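Local coordinates for protein glutathione peroxidase-like peroxiredoxin HYR1 (Saccharomyces cerevisiae, PDB 3CMI) that reduces hydroperoxides using thioredoxin, and acts as a hydroperoxide stress sensor that oxidises and so activates the yeast transcription factor YAP1, at residues K58-E63 and S158-I163; D105-N110 and R129-N134; K145-Y150 and E164-E169. All blocks are in the same frame, centred on the assembly; numbering follows the deposited sequence.

Contact 1 (K58-E63 and S158-I163)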
ATOM      1  N   LYS A  58       0.398  13.057  -6.002  1.00 36.69           N
ATOM      2  CA  LYS A  58       0.800  14.337  -6.591  1.00 36.72           C
ATOM      3  C   LYS A  58       1.203  15.345  -5.514  1.00 36.30           C
ATOM      4  O   LYS A  58       2.212  16.043  -5.640  1.00 36.16           O
ATOM      5  CB  LYS A  58      -0.329  14.918  -7.447  1.00 36.93           C
ATOM      6  CG  LYS A  58      -0.601  14.148  -8.727  1.00 38.39           C
ATOM      7  CD  LYS A  58      -1.497  14.951  -9.657  1.00 40.73           C
ATOM      8  CE  LYS A  58      -1.756  14.210 -10.963  1.00 42.39           C
ATOM      9  NZ  LYS A  58      -0.505  13.929 -11.738  1.00 43.99           N
ATOM     10  N   ARG A  59       0.422  15.399  -4.443  1.00 35.93           N
ATOM     11  CA  ARG A  59       0.649  16.378  -3.388  1.00 35.93           C
ATOM     12  C   ARG A  59       1.988  16.196  -2.660  1.00 35.59           C
ATOM     13  O   ARG A  59       2.729  17.166  -2.451  1.00 35.25           O
ATOM     14  CB  ARG A  59      -0.519  16.378  -2.398  1.00 35.71           C
ATOM     15  CG  ARG A  59      -0.229  17.168  -1.155  1.00 36.67           C
ATOM     16  CD  ARG A  59      -1.466  17.739  -0.510  1.00 35.71           C
ATOM     17  NE  ARG A  59      -1.085  19.049  -0.017  1.00 38.68           N
ATOM     18  CZ  ARG A  59      -1.542  20.204  -0.475  1.00 36.94           C
ATOM     19  NH1 ARG A  59      -2.475  20.256  -1.412  1.00 36.56           N
ATOM     20  NH2 ARG A  59      -1.084  21.321   0.058  1.00 40.72           N
ATOM     21  N   TYR A  60       2.301  14.947  -2.327  1.00 35.42           N
ATOM     22  CA  TYR A  60       3.381  14.630  -1.396  1.00 35.57           C
ATOM     23  C   TYR A  60       4.606  13.946  -1.989  1.00 36.01           C
ATOM     24  O   TYR A  60       5.623  13.812  -1.306  1.00 36.03           O
ATOM     25  CB  TYR A  60       2.839  13.764  -0.257  1.00 35.08           C
ATOM     26  CG  TYR A  60       1.861  14.481   0.646  1.00 34.84           C
ATOM     27  CD1 TYR A  60       2.261  15.584   1.402  1.00 34.08           C
ATOM     28  CD2 TYR A  60       0.541  14.048   0.756  1.00 34.88           C
ATOM     29  CE1 TYR A  60       1.367  16.239   2.241  1.00 34.92           C
ATOM     30  CE2 TYR A  60      -0.365  14.701   1.595  1.00 33.88           C
ATOM     31  CZ  TYR A  60       0.057  15.791   2.330  1.00 34.65           C
ATOM     32  OH  TYR A  60      -0.827  16.445   3.149  1.00 34.32           O
ATOM     33  N   LYS A  61       4.522  13.497  -3.237  1.00 36.74           N
ATOM     34  CA  LYS A  61       5.607  12.689  -3.809  1.00 37.41           C
ATOM     35  C   LYS A  61       7.005  13.293  -3.616  1.00 37.52           C
ATOM     36  O   LYS A  61       7.955  12.570  -3.305  1.00 37.75           O
ATOM     37  CB  LYS A  61       5.346  12.314  -5.280  1.00 37.56           C
ATOM     38  CG  LYS A  61       5.228  13.476  -6.273  1.00 37.95           C
ATOM     39  CD  LYS A  61       5.054  12.930  -7.695  1.00 37.93           C
ATOM     40  CE  LYS A  61       4.705  14.028  -8.687  1.00 39.82           C
ATOM     41  NZ  LYS A  61       5.915  14.764  -9.202  1.00 42.20           N
ATOM     42  N   ASP A  62       7.119  14.611  -3.763  1.00 37.66           N
ATOM     43  CA  ASP A  62       8.418  15.286  -3.646  1.00 37.97           C
ATOM     44  C   ASP A  62       8.864  15.585  -2.214  1.00 37.91           C
ATOM     45  O   ASP A  62       9.936  16.157  -1.997  1.00 37.70           O
ATOM     46  CB  ASP A  62       8.467  16.531  -4.531  1.00 38.37           C
ATOM     47  CG  ASP A  62       8.507  16.186  -6.003  1.00 39.72           C
ATOM     48  OD1 ASP A  62       9.282  15.279  -6.390  1.00 40.75           O
ATOM     49  OD2 ASP A  62       7.765  16.827  -6.777  1.00 42.96           O
ATOM     50  N   GLU A  63       8.040  15.189  -1.244  1.00 37.90           N
ATOM     51  CA  GLU A  63       8.415  15.220   0.166  1.00 38.03           C
ATOM     52  C   GLU A  63       9.098  13.913   0.583  1.00 37.98           C
ATOM     53  O   GLU A  63       9.552  13.781   1.722  1.00 38.15           O
ATOM     54  CB  GLU A  63       7.181  15.460   1.048  1.00 38.08           C
ATOM     55  CG  GLU A  63       6.374  16.705   0.698  1.00 38.72           C
ATOM     56  CD  GLU A  63       7.124  17.993   0.989  1.00 40.45           C
ATOM     57  OE1 GLU A  63       7.730  18.091   2.078  1.00 41.85           O
ATOM     58  OE2 GLU A  63       7.109  18.905   0.133  1.00 40.71           O
ATOM     59  N   SER A 158      -7.947  11.567   4.154  1.00 36.04           N
ATOM     60  CA  SER A 158      -8.014  11.541   5.621  1.00 35.82           C
ATOM     61  C   SER A 158      -6.684  11.174   6.297  1.00 35.49           C
ATOM     62  O   SER A 158      -6.505  11.397   7.500  1.00 35.24           O
ATOM     63  CB  SER A 158      -9.115  10.583   6.072  1.00 36.10           C
ATOM     64  OG  SER A 158     -10.393  11.134   5.795  1.00 37.29           O
ATOM     65  N   LEU A 159      -5.767  10.618   5.505  1.00 34.70           N
ATOM     66  CA  LEU A 159      -4.451  10.168   5.957  1.00 34.48           C
ATOM     67  C   LEU A 159      -3.365  11.238   5.817  1.00 34.17           C
ATOM     68  O   LEU A 159      -2.220  11.015   6.224  1.00 34.01           O
ATOM     69  CB  LEU A 159      -4.025   8.940   5.137  1.00 34.26           C
ATOM     70  CG  LEU A 159      -4.251   7.492   5.589  1.00 35.55           C
ATOM     71  CD1 LEU A 159      -5.565   7.260   6.338  1.00 34.86           C
ATOM     72  CD2 LEU A 159      -4.117   6.546   4.385  1.00 34.76           C
ATOM     73  N   SER A 160      -3.714  12.385   5.231  1.00 33.61           N
ATOM     74  CA  SER A 160      -2.720  13.408   4.900  1.00 33.18           C
ATOM     75  C   SER A 160      -1.936  13.903   6.122  1.00 32.88           C
ATOM     76  O   SER A 160      -0.708  13.995   6.075  1.00 33.02           O
ATOM     77  CB  SER A 160      -3.354  14.568   4.119  1.00 32.98           C
ATOM     78  OG  SER A 160      -4.249  15.319   4.924  1.00 33.62           O
ATOM     79  N   GLU A 161      -2.648  14.189   7.212  1.00 32.39           N
ATOM     80  CA  GLU A 161      -2.035  14.656   8.462  1.00 32.16           C
ATOM     81  C   GLU A 161      -1.081  13.642   9.097  1.00 31.92           C
ATOM     82  O   GLU A 161      -0.009  14.006   9.583  1.00 31.82           O
ATOM     83  CB  GLU A 161      -3.110  15.079   9.467  1.00 32.19           C
ATOM     84  CG  GLU A 161      -3.789  16.398   9.129  1.00 32.54           C
ATOM     85  CD  GLU A 161      -2.854  17.587   9.237  1.00 32.96           C
ATOM     86  OE1 GLU A 161      -2.774  18.369   8.272  1.00 33.70           O
ATOM     87  OE2 GLU A 161      -2.194  17.738  10.284  1.00 32.15           O
ATOM     88  N   THR A 162      -1.478  12.374   9.089  1.00 31.88           N
ATOM     89  CA  THR A 162      -0.617  11.286   9.533  1.00 31.96           C
ATOM     90  C   THR A 162       0.611  11.143   8.619  1.00 31.83           C
ATOM     91  O   THR A 162       1.729  10.933   9.094  1.00 31.83           O
ATOM     92  CB  THR A 162      -1.397   9.956   9.580  1.00 32.12           C
ATOM     93  OG1 THR A 162      -2.517  10.093  10.459  1.00 32.11           O
ATOM     94  CG2 THR A 162      -0.508   8.801  10.059  1.00 32.07           C
ATOM     95  N   ILE A 163       0.400  11.255   7.309  1.00 32.00           N
ATOM     96  CA  ILE A 163       1.512  11.226   6.346  1.00 31.77           C
ATOM     97  C   ILE A 163       2.491  12.364   6.634  1.00 31.81           C
ATOM     98  O   ILE A 163       3.706  12.161   6.617  1.00 31.75           O
ATOM     99  CB  ILE A 163       1.019  11.241   4.868  1.00 32.00           C
ATOM    100  CG1 ILE A 163       0.318   9.919   4.534  1.00 31.98           C
ATOM    101  CG2 ILE A 163       2.189  11.434   3.873  1.00 32.10           C
ATOM    102  CD1 ILE A 163      -0.482   9.935   3.242  1.00 31.43           C
TER
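Tyr60 sends its ring to Ser160 and Ile163 through a first torsion that sets CG beside its own backbone N and anti to the carbonyl carbon (chi1 -67°). On the other side, Ser160 places OG between its backbone N and carbonyl carbon (chi1 68°). This turns OG to its hydrogen bond with Ser157 O and leaves CB facing the phenol oxygen. The contact is small, with about 140 Å² buried, about half of it from Tyr60.

The phenol end does the main touching. Tyr60 OH lies 3.3 Å from Ser160 CB, and that carbon sits at the edge of the ring, near its plane. The two hydroxyls do not bond each other, as Tyr60 OH and Ser160 OG are 4.0 Å apart. Tyr60 OH has its partner in Glu164, one turn further along the helix, through a probable hydrogen bond. It would satisfy the hydroxyl of a buried residue; the acceptor is probably a charged carboxylate.

Ile163 comes over one face of the ring, where its CG2 is 4.4 Å from Tyr60 CD2. Arg59 CG lies over the centre of the opposite face, 3.5 Å above the plane. The ring is held between a helix neighbour and the other segment.

This is helix-helix packing in a thioredoxin-like fold. It joins the C-terminal end of helix 47-60 to the start of helix 160-167. Tyr60 and Ile163 both touch Phe65 on strand 65-72, Ile163 also rests on Leu139 of strand 137-140, and Leu167 of helix 160-167 packs on Tyr60 as well.

Contact 2 (D105-N110 and R129-N134)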
ATOM      1  N   ASP A 105      -2.785 -12.208  -5.273  1.00 35.44           N
ATOM      2  CA  ASP A 105      -3.726 -12.492  -4.198  1.00 35.29           C
ATOM      3  C   ASP A 105      -3.192 -11.840  -2.930  1.00 35.25           C
ATOM      4  O   ASP A 105      -2.002 -11.959  -2.609  1.00 35.14           O
ATOM      5  CB  ASP A 105      -3.876 -13.999  -3.970  1.00 35.28           C
ATOM      6  CG  ASP A 105      -4.636 -14.698  -5.086  1.00 35.38           C
ATOM      7  OD1 ASP A 105      -4.707 -15.946  -5.046  1.00 35.83           O
ATOM      8  OD2 ASP A 105      -5.162 -14.018  -5.997  1.00 35.30           O
ATOM      9  N   VAL A 106      -4.074 -11.149  -2.214  1.00 35.08           N
ATOM     10  CA  VAL A 106      -3.730 -10.548  -0.932  1.00 34.97           C
ATOM     11  C   VAL A 106      -4.048 -11.513   0.215  1.00 35.15           C
ATOM     12  O   VAL A 106      -3.470 -11.412   1.303  1.00 35.31           O
ATOM     13  CB  VAL A 106      -4.443  -9.177  -0.719  1.00 34.99           C
ATOM     14  CG1 VAL A 106      -3.990  -8.167  -1.779  1.00 34.75           C
ATOM     15  CG2 VAL A 106      -5.964  -9.330  -0.744  1.00 34.73           C
ATOM     16  N   ASN A 107      -4.971 -12.442  -0.045  1.00 35.00           N
ATOM     17  CA  ASN A 107      -5.403 -13.435   0.930  1.00 34.73           C
ATOM     18  C   ASN A 107      -5.257 -14.855   0.399  1.00 34.98           C
ATOM     19  O   ASN A 107      -5.162 -15.062  -0.809  1.00 34.82           O
ATOM     20  CB  ASN A 107      -6.875 -13.222   1.313  1.00 34.52           C
ATOM     21  CG  ASN A 107      -7.147 -11.856   1.923  1.00 34.10           C
ATOM     22  OD1 ASN A 107      -8.237 -11.310   1.755  1.00 33.39           O
ATOM     23  ND2 ASN A 107      -6.175 -11.311   2.648  1.00 31.83           N
ATOM     24  N   GLY A 108      -5.260 -15.824   1.314  1.00 35.36           N
ATOM     25  CA  GLY A 108      -5.307 -17.245   0.966  1.00 35.99           C
ATOM     26  C   GLY A 108      -3.952 -17.917   0.841  1.00 36.47           C
ATOM     27  O   GLY A 108      -2.921 -17.341   1.195  1.00 36.83           O
ATOM     28  N   GLY A 109      -3.963 -19.143   0.323  1.00 36.79           N
ATOM     29  CA  GLY A 109      -2.754 -19.954   0.172  1.00 37.02           C
ATOM     30  C   GLY A 109      -1.730 -19.426  -0.819  1.00 37.16           C
ATOM     31  O   GLY A 109      -0.571 -19.840  -0.788  1.00 37.39           O
ATOM     32  N   ASN A 110      -2.158 -18.521  -1.698  1.00 37.36           N
ATOM     33  CA  ASN A 110      -1.268 -17.890  -2.678  1.00 37.26           C
ATOM     34  C   ASN A 110      -1.025 -16.404  -2.380  1.00 37.14           C
ATOM     35  O   ASN A 110      -0.672 -15.627  -3.265  1.00 36.96           O
ATOM     36  CB  ASN A 110      -1.804 -18.078  -4.106  1.00 37.58           C
ATOM     37  CG  ASN A 110      -1.680 -19.522  -4.617  1.00 38.69           C
ATOM     38  OD1 ASN A 110      -2.204 -19.849  -5.684  1.00 39.99           O
ATOM     39  ND2 ASN A 110      -0.987 -20.381  -3.868  1.00 39.42           N
ATOM     40  N   ARG A 129      -7.415 -11.762   9.976  1.00 34.01           N
ATOM     41  CA  ARG A 129      -6.256 -10.926   9.668  1.00 34.19           C
ATOM     42  C   ARG A 129      -6.313 -10.460   8.225  1.00 34.11           C
ATOM     43  O   ARG A 129      -5.709  -9.449   7.869  1.00 34.38           O
ATOM     44  CB  ARG A 129      -4.958 -11.708   9.880  1.00 34.14           C
ATOM     45  CG  ARG A 129      -4.750 -12.179  11.310  1.00 35.60           C
ATOM     46  CD  ARG A 129      -3.659 -13.234  11.440  1.00 36.07           C
ATOM     47  NE  ARG A 129      -2.326 -12.656  11.283  1.00 37.42           N
ATOM     48  CZ  ARG A 129      -1.601 -12.731  10.171  1.00 38.43           C
ATOM     49  NH1 ARG A 129      -0.403 -12.168  10.127  1.00 39.32           N
ATOM     50  NH2 ARG A 129      -2.071 -13.369   9.102  1.00 38.67           N
ATOM     51  N   GLY A 130      -7.043 -11.202   7.398  1.00 33.96           N
ATOM     52  CA  GLY A 130      -7.090 -10.958   5.964  1.00 33.88           C
ATOM     53  C   GLY A 130      -7.621  -9.596   5.565  1.00 33.85           C
ATOM     54  O   GLY A 130      -8.240  -8.893   6.371  1.00 33.45           O
ATOM     55  N   ILE A 131      -7.361  -9.228   4.313  1.00 33.89           N
ATOM     56  CA  ILE A 131      -7.885  -8.001   3.722  1.00 34.04           C
ATOM     57  C   ILE A 131      -9.374  -8.194   3.465  1.00 34.04           C
ATOM     58  O   ILE A 131      -9.783  -9.208   2.895  1.00 33.93           O
ATOM     59  CB  ILE A 131      -7.151  -7.657   2.398  1.00 34.11           C
ATOM     60  CG1 ILE A 131      -5.621  -7.617   2.602  1.00 34.43           C
ATOM     61  CG2 ILE A 131      -7.689  -6.348   1.790  1.00 33.80           C
ATOM     62  CD1 ILE A 131      -5.117  -6.598   3.655  1.00 34.74           C
ATOM     63  N   LYS A 132     -10.178  -7.227   3.897  1.00 34.15           N
ATOM     64  CA  LYS A 132     -11.639  -7.351   3.839  1.00 34.58           C
ATOM     65  C   LYS A 132     -12.213  -6.995   2.468  1.00 34.18           C
ATOM     66  O   LYS A 132     -13.108  -7.683   1.974  1.00 34.10           O
ATOM     67  CB  LYS A 132     -12.312  -6.505   4.934  1.00 34.85           C
ATOM     68  CG  LYS A 132     -12.559  -7.231   6.256  1.00 37.05           C
ATOM     69  CD  LYS A 132     -11.282  -7.374   7.088  1.00 40.20           C
ATOM     70  CE  LYS A 132     -11.521  -8.176   8.370  1.00 40.57           C
ATOM     71  NZ  LYS A 132     -12.188  -7.375   9.443  1.00 41.15           N
ATOM     72  N   TRP A 133     -11.709  -5.916   1.867  1.00 33.76           N
ATOM     73  CA  TRP A 133     -12.200  -5.470   0.566  1.00 33.53           C
ATOM     74  C   TRP A 133     -11.147  -4.674  -0.205  1.00 33.20           C
ATOM     75  O   TRP A 133     -10.029  -4.477   0.273  1.00 33.10           O
ATOM     76  CB  TRP A 133     -13.497  -4.656   0.724  1.00 33.58           C
ATOM     77  CG  TRP A 133     -14.523  -4.966  -0.336  1.00 33.79           C
ATOM     78  CD1 TRP A 133     -15.241  -6.128  -0.469  1.00 34.09           C
ATOM     79  CD2 TRP A 133     -14.941  -4.113  -1.408  1.00 33.57           C
ATOM     80  NE1 TRP A 133     -16.077  -6.046  -1.558  1.00 34.18           N
ATOM     81  CE2 TRP A 133     -15.915  -4.822  -2.152  1.00 33.99           C
ATOM     82  CE3 TRP A 133     -14.591  -2.816  -1.811  1.00 33.93           C
ATOM     83  CZ2 TRP A 133     -16.543  -4.276  -3.279  1.00 34.08           C
ATOM     84  CZ3 TRP A 133     -15.215  -2.274  -2.936  1.00 34.03           C
ATOM     85  CH2 TRP A 133     -16.180  -3.005  -3.655  1.00 34.11           C
ATOM     86  N   ASN A 134     -11.509  -4.235  -1.407  1.00 32.97           N
ATOM     87  CA  ASN A 134     -10.669  -3.341  -2.203  1.00 32.86           C
ATOM     88  C   ASN A 134     -10.239  -2.101  -1.426  1.00 33.14           C
ATOM     89  O   ASN A 134     -10.991  -1.603  -0.587  1.00 33.07           O
ATOM     90  CB  ASN A 134     -11.415  -2.907  -3.463  1.00 32.55           C
ATOM     91  CG  ASN A 134     -11.653  -4.049  -4.427  1.00 32.27           C
ATOM     92  OD1 ASN A 134     -10.757  -4.852  -4.692  1.00 31.28           O
ATOM     93  ND2 ASN A 134     -12.865  -4.121  -4.966  1.00 31.76           N
TER
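Asn107 and Gly130 bring the two backbones closest, with their CA atoms 5.9 Å apart. Neither segment is a regular helix or strand. They are the loops that flank helix 113-121 in this thioredoxin-like fold: 105-110 leads towards the helix, and 129-134 follows it on the way to strand 137-140. The first segment turns at Gly108, where a positive phi (93°) goes with a backbone shape that suits glycine. Gly130 has no side chain, and the amide group of Asn107 packs against its backbone.

Two side chains carry the first segment's part. Asn107 sets CG beside its backbone N (chi1 -60°), which aims the amide at the backbone of Ile131. Its CG is 3.6 Å from Ile131 N. The amide is probably turned over in the model, so which end is oxygen and which nitrogen is doubtful.

Val106 makes the apolar half. Its side chain crosses that of Ile131 at about a right angle, and its CB is 3.9 Å from Ile131 CG1. Both residues are buried, and both also touch Asn39 of strand 34-41 and Tyr115 of helix 113-121.

From outside, the Gln74 side chain fixes the backbone of the first segment, taking a hydrogen bond from Val106 N and giving one to Asn107 O. At the apolar centre of the contact, Val106 CG2 lies 3.8 Å from Ile131 CB and equally far from Ile131 CG1.

Contact 3 (K145-Y150 and E164-E169)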
ATOM      1  N   LYS A 145       9.156   0.655   9.110  1.00 33.69           N
ATOM      2  CA  LYS A 145       8.251   0.075  10.096  1.00 33.70           C
ATOM      3  C   LYS A 145       6.799   0.444   9.796  1.00 33.48           C
ATOM      4  O   LYS A 145       6.474   1.613   9.582  1.00 33.29           O
ATOM      5  CB  LYS A 145       8.643   0.525  11.509  1.00 33.66           C
ATOM      6  CG  LYS A 145      10.021   0.043  11.951  1.00 33.97           C
ATOM      7  CD  LYS A 145      10.364   0.525  13.351  1.00 34.19           C
ATOM      8  CE  LYS A 145      11.815   0.203  13.720  1.00 35.14           C
ATOM      9  NZ  LYS A 145      12.036  -1.243  14.046  1.00 35.22           N
ATOM     10  N   VAL A 146       5.928  -0.561   9.781  1.00 33.27           N
ATOM     11  CA  VAL A 146       4.512  -0.334   9.510  1.00 33.27           C
ATOM     12  C   VAL A 146       3.892   0.473  10.655  1.00 33.36           C
ATOM     13  O   VAL A 146       3.934   0.063  11.819  1.00 33.33           O
ATOM     14  CB  VAL A 146       3.743  -1.655   9.276  1.00 33.33           C
ATOM     15  CG1 VAL A 146       2.314  -1.366   8.835  1.00 33.42           C
ATOM     16  CG2 VAL A 146       4.459  -2.527   8.230  1.00 33.37           C
ATOM     17  N   TYR A 147       3.341   1.633  10.306  1.00 33.42           N
ATOM     18  CA  TYR A 147       2.773   2.561  11.281  1.00 33.50           C
ATOM     19  C   TYR A 147       1.336   2.199  11.643  1.00 33.73           C
ATOM     20  O   TYR A 147       0.973   2.180  12.824  1.00 33.87           O
ATOM     21  CB  TYR A 147       2.843   4.002  10.758  1.00 33.14           C
ATOM     22  CG  TYR A 147       2.274   5.029  11.715  1.00 33.12           C
ATOM     23  CD1 TYR A 147       1.002   5.569  11.514  1.00 32.45           C
ATOM     24  CD2 TYR A 147       3.004   5.453  12.828  1.00 32.58           C
ATOM     25  CE1 TYR A 147       0.473   6.507  12.396  1.00 32.90           C
ATOM     26  CE2 TYR A 147       2.481   6.399  13.717  1.00 32.79           C
ATOM     27  CZ  TYR A 147       1.214   6.919  13.492  1.00 32.99           C
ATOM     28  OH  TYR A 147       0.689   7.852  14.359  1.00 33.80           O
ATOM     29  N   GLU A 148       0.522   1.926  10.623  1.00 34.05           N
ATOM     30  CA  GLU A 148      -0.898   1.638  10.819  1.00 34.51           C
ATOM     31  C   GLU A 148      -1.565   1.065   9.571  1.00 34.66           C
ATOM     32  O   GLU A 148      -1.151   1.333   8.437  1.00 34.71           O
ATOM     33  CB  GLU A 148      -1.644   2.901  11.288  1.00 34.66           C
ATOM     34  CG  GLU A 148      -3.079   2.683  11.792  1.00 35.61           C
ATOM     35  CD  GLU A 148      -3.185   1.620  12.878  1.00 36.19           C
ATOM     36  OE1 GLU A 148      -3.235   2.004  14.060  1.00 35.32           O
ATOM     37  OE2 GLU A 148      -3.206   0.405  12.553  1.00 37.05           O
ATOM     38  N   ARG A 149      -2.602   0.268   9.816  1.00 34.79           N
ATOM     39  CA  ARG A 149      -3.462  -0.305   8.793  1.00 34.88           C
ATOM     40  C   ARG A 149      -4.830   0.391   8.840  1.00 35.13           C
ATOM     41  O   ARG A 149      -5.406   0.580   9.917  1.00 34.49           O
ATOM     42  CB  ARG A 149      -3.602  -1.801   9.056  1.00 34.92           C
ATOM     43  CG  ARG A 149      -4.467  -2.586   8.094  1.00 35.07           C
ATOM     44  CD  ARG A 149      -4.581  -4.016   8.613  1.00 35.43           C
ATOM     45  NE  ARG A 149      -5.422  -4.865   7.782  1.00 34.68           N
ATOM     46  CZ  ARG A 149      -5.407  -6.194   7.816  1.00 34.36           C
ATOM     47  NH1 ARG A 149      -4.574  -6.837   8.623  1.00 33.67           N
ATOM     48  NH2 ARG A 149      -6.222  -6.884   7.030  1.00 34.54           N
ATOM     49  N   TYR A 150      -5.340   0.771   7.674  1.00 35.44           N
ATOM     50  CA  TYR A 150      -6.609   1.495   7.577  1.00 35.89           C
ATOM     51  C   TYR A 150      -7.585   0.733   6.701  1.00 36.10           C
ATOM     52  O   TYR A 150      -7.188   0.099   5.726  1.00 35.99           O
ATOM     53  CB  TYR A 150      -6.384   2.892   6.998  1.00 36.19           C
ATOM     54  CG  TYR A 150      -5.375   3.709   7.770  1.00 36.65           C
ATOM     55  CD1 TYR A 150      -4.025   3.695   7.417  1.00 36.66           C
ATOM     56  CD2 TYR A 150      -5.770   4.486   8.863  1.00 37.34           C
ATOM     57  CE1 TYR A 150      -3.094   4.440   8.131  1.00 37.23           C
ATOM     58  CE2 TYR A 150      -4.846   5.235   9.583  1.00 37.16           C
ATOM     59  CZ  TYR A 150      -3.512   5.206   9.209  1.00 36.41           C
ATOM     60  OH  TYR A 150      -2.592   5.941   9.914  1.00 36.70           O
ATOM     61  N   GLU A 164       1.956  13.546   6.937  1.00 31.71           N
ATOM     62  CA  GLU A 164       2.792  14.716   7.208  1.00 31.88           C
ATOM     63  C   GLU A 164       3.685  14.538   8.436  1.00 32.20           C
ATOM     64  O   GLU A 164       4.847  14.936   8.401  1.00 32.05           O
ATOM     65  CB  GLU A 164       1.954  16.004   7.295  1.00 31.90           C
ATOM     66  CG  GLU A 164       1.504  16.481   5.917  1.00 31.65           C
ATOM     67  CD  GLU A 164       0.907  17.873   5.892  1.00 31.30           C
ATOM     68  OE1 GLU A 164       1.163  18.680   6.816  1.00 30.65           O
ATOM     69  OE2 GLU A 164       0.182  18.168   4.917  1.00 30.25           O
ATOM     70  N   GLU A 165       3.162  13.931   9.503  1.00 32.43           N
ATOM     71  CA  GLU A 165       3.981  13.706  10.704  1.00 33.17           C
ATOM     72  C   GLU A 165       5.067  12.646  10.514  1.00 32.83           C
ATOM     73  O   GLU A 165       6.128  12.721  11.133  1.00 32.75           O
ATOM     74  CB  GLU A 165       3.138  13.474  11.975  1.00 33.11           C
ATOM     75  CG  GLU A 165       2.280  12.220  12.023  1.00 34.23           C
ATOM     76  CD  GLU A 165       1.303  12.210  13.211  1.00 34.55           C
ATOM     77  OE1 GLU A 165       1.546  12.917  14.213  1.00 36.25           O
ATOM     78  OE2 GLU A 165       0.288  11.482  13.149  1.00 37.24           O
ATOM     79  N   LEU A 166       4.802  11.672   9.645  1.00 32.84           N
ATOM     80  CA  LEU A 166       5.808  10.670   9.276  1.00 32.97           C
ATOM     81  C   LEU A 166       6.886  11.259   8.369  1.00 33.03           C
ATOM     82  O   LEU A 166       8.048  10.861   8.437  1.00 32.92           O
ATOM     83  CB  LEU A 166       5.163   9.460   8.596  1.00 32.80           C
ATOM     84  CG  LEU A 166       4.204   8.574   9.392  1.00 32.74           C
ATOM     85  CD1 LEU A 166       3.704   7.454   8.499  1.00 32.51           C
ATOM     86  CD2 LEU A 166       4.864   8.009  10.644  1.00 32.87           C
ATOM     87  N   LEU A 167       6.497  12.202   7.518  1.00 33.19           N
ATOM     88  CA  LEU A 167       7.447  12.842   6.612  1.00 33.68           C
ATOM     89  C   LEU A 167       8.458  13.697   7.378  1.00 34.31           C
ATOM     90  O   LEU A 167       9.599  13.862   6.939  1.00 34.41           O
ATOM     91  CB  LEU A 167       6.717  13.677   5.555  1.00 33.41           C
ATOM     92  CG  LEU A 167       5.977  12.959   4.419  1.00 32.97           C
ATOM     93  CD1 LEU A 167       4.996  13.910   3.758  1.00 33.12           C
ATOM     94  CD2 LEU A 167       6.933  12.389   3.380  1.00 32.87           C
ATOM     95  N   LYS A 168       8.029  14.219   8.529  1.00 35.13           N
ATOM     96  CA  LYS A 168       8.848  15.090   9.375  1.00 35.70           C
ATOM     97  C   LYS A 168       9.757  14.330  10.359  1.00 36.32           C
ATOM     98  O   LYS A 168      10.518  14.951  11.105  1.00 36.51           O
ATOM     99  CB  LYS A 168       7.950  16.076  10.137  1.00 35.75           C
ATOM    100  CG  LYS A 168       7.173  17.049   9.250  1.00 35.72           C
ATOM    101  CD  LYS A 168       6.263  17.953  10.073  1.00 35.70           C
ATOM    102  CE  LYS A 168       5.256  18.676   9.188  1.00 36.07           C
ATOM    103  NZ  LYS A 168       4.472  19.716   9.921  1.00 36.08           N
ATOM    104  N   GLU A 169       9.679  12.997  10.351  1.00 37.09           N
ATOM    105  CA  GLU A 169      10.480  12.126  11.231  1.00 37.77           C
ATOM    106  C   GLU A 169      11.970  12.446  11.250  1.00 37.91           C
ATOM    107  O   GLU A 169      12.587  12.606  10.194  1.00 37.99           O
ATOM    108  CB  GLU A 169      10.364  10.674  10.789  1.00 38.03           C
ATOM    109  CG  GLU A 169       9.106   9.940  11.174  1.00 39.41           C
ATOM    110  CD  GLU A 169       9.137   8.523  10.637  1.00 41.15           C
ATOM    111  OE1 GLU A 169       9.869   7.694  11.220  1.00 42.08           O
ATOM    112  OE2 GLU A 169       8.459   8.247   9.620  1.00 41.02           O
TER
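Leu166 lays one methyl on the ring of Tyr147, and this is the tight part of the contact. Its CD2 stands over the ring face, 4.2 Å from the centroid of Tyr147 and 25° off the normal, a CH-pi contact. The methyl is shifted toward the rim, with CD2 of Leu166 3.8 Å from CD2 of Tyr147. The ring reaches the helix because CG is anti to the backbone N (chi1 -180°).

The solvent side is looser. Glu165 is exposed, and its OE2 stays 3.8 Å from Tyr147 OH, with no hydrogen bond between them. The ring and carboxylate planes are 55° apart.

Tyr147 stands at a classic beta bulge, where it and Glu148 both face Leu139 of the next strand. Within the bulge, Glu148 OE2 accepts the backbone N-H of Arg149 at 2.8 Å through its anti lone pair.

The contact joins strand 146-150, outermost in the sheet, to helix 160-167. Leu166 also touches Leu139 of strand 137-140, and Thr162 of the same helix packs on Tyr147. Val146, the strand residue before Tyr147, packs against helix 113-121.

Contacts 1 and 3 share helix 160-167, and their centres are 10 Å apart. The probable hydrogen bond from Tyr60 OH to Glu164 OE2, 2.7 Å long, bridges them. Between them the helix is tied to helix 47-60 and to strand 146-150. Contact 2 lies across the chain's centre from contact 1, with centres 26 Å apart and nearest atoms about 12 Å apart. It does reach contact 3, whose centre is 23 Å away: Arg149 NH2 is 2.7 Å from Arg129 O, a probable hydrogen bond. All three lie away from Cys44, the peroxidatic cysteine. The disulfide it is inferred to form with Cys90 is absent here; residues 77-94 are not modelled.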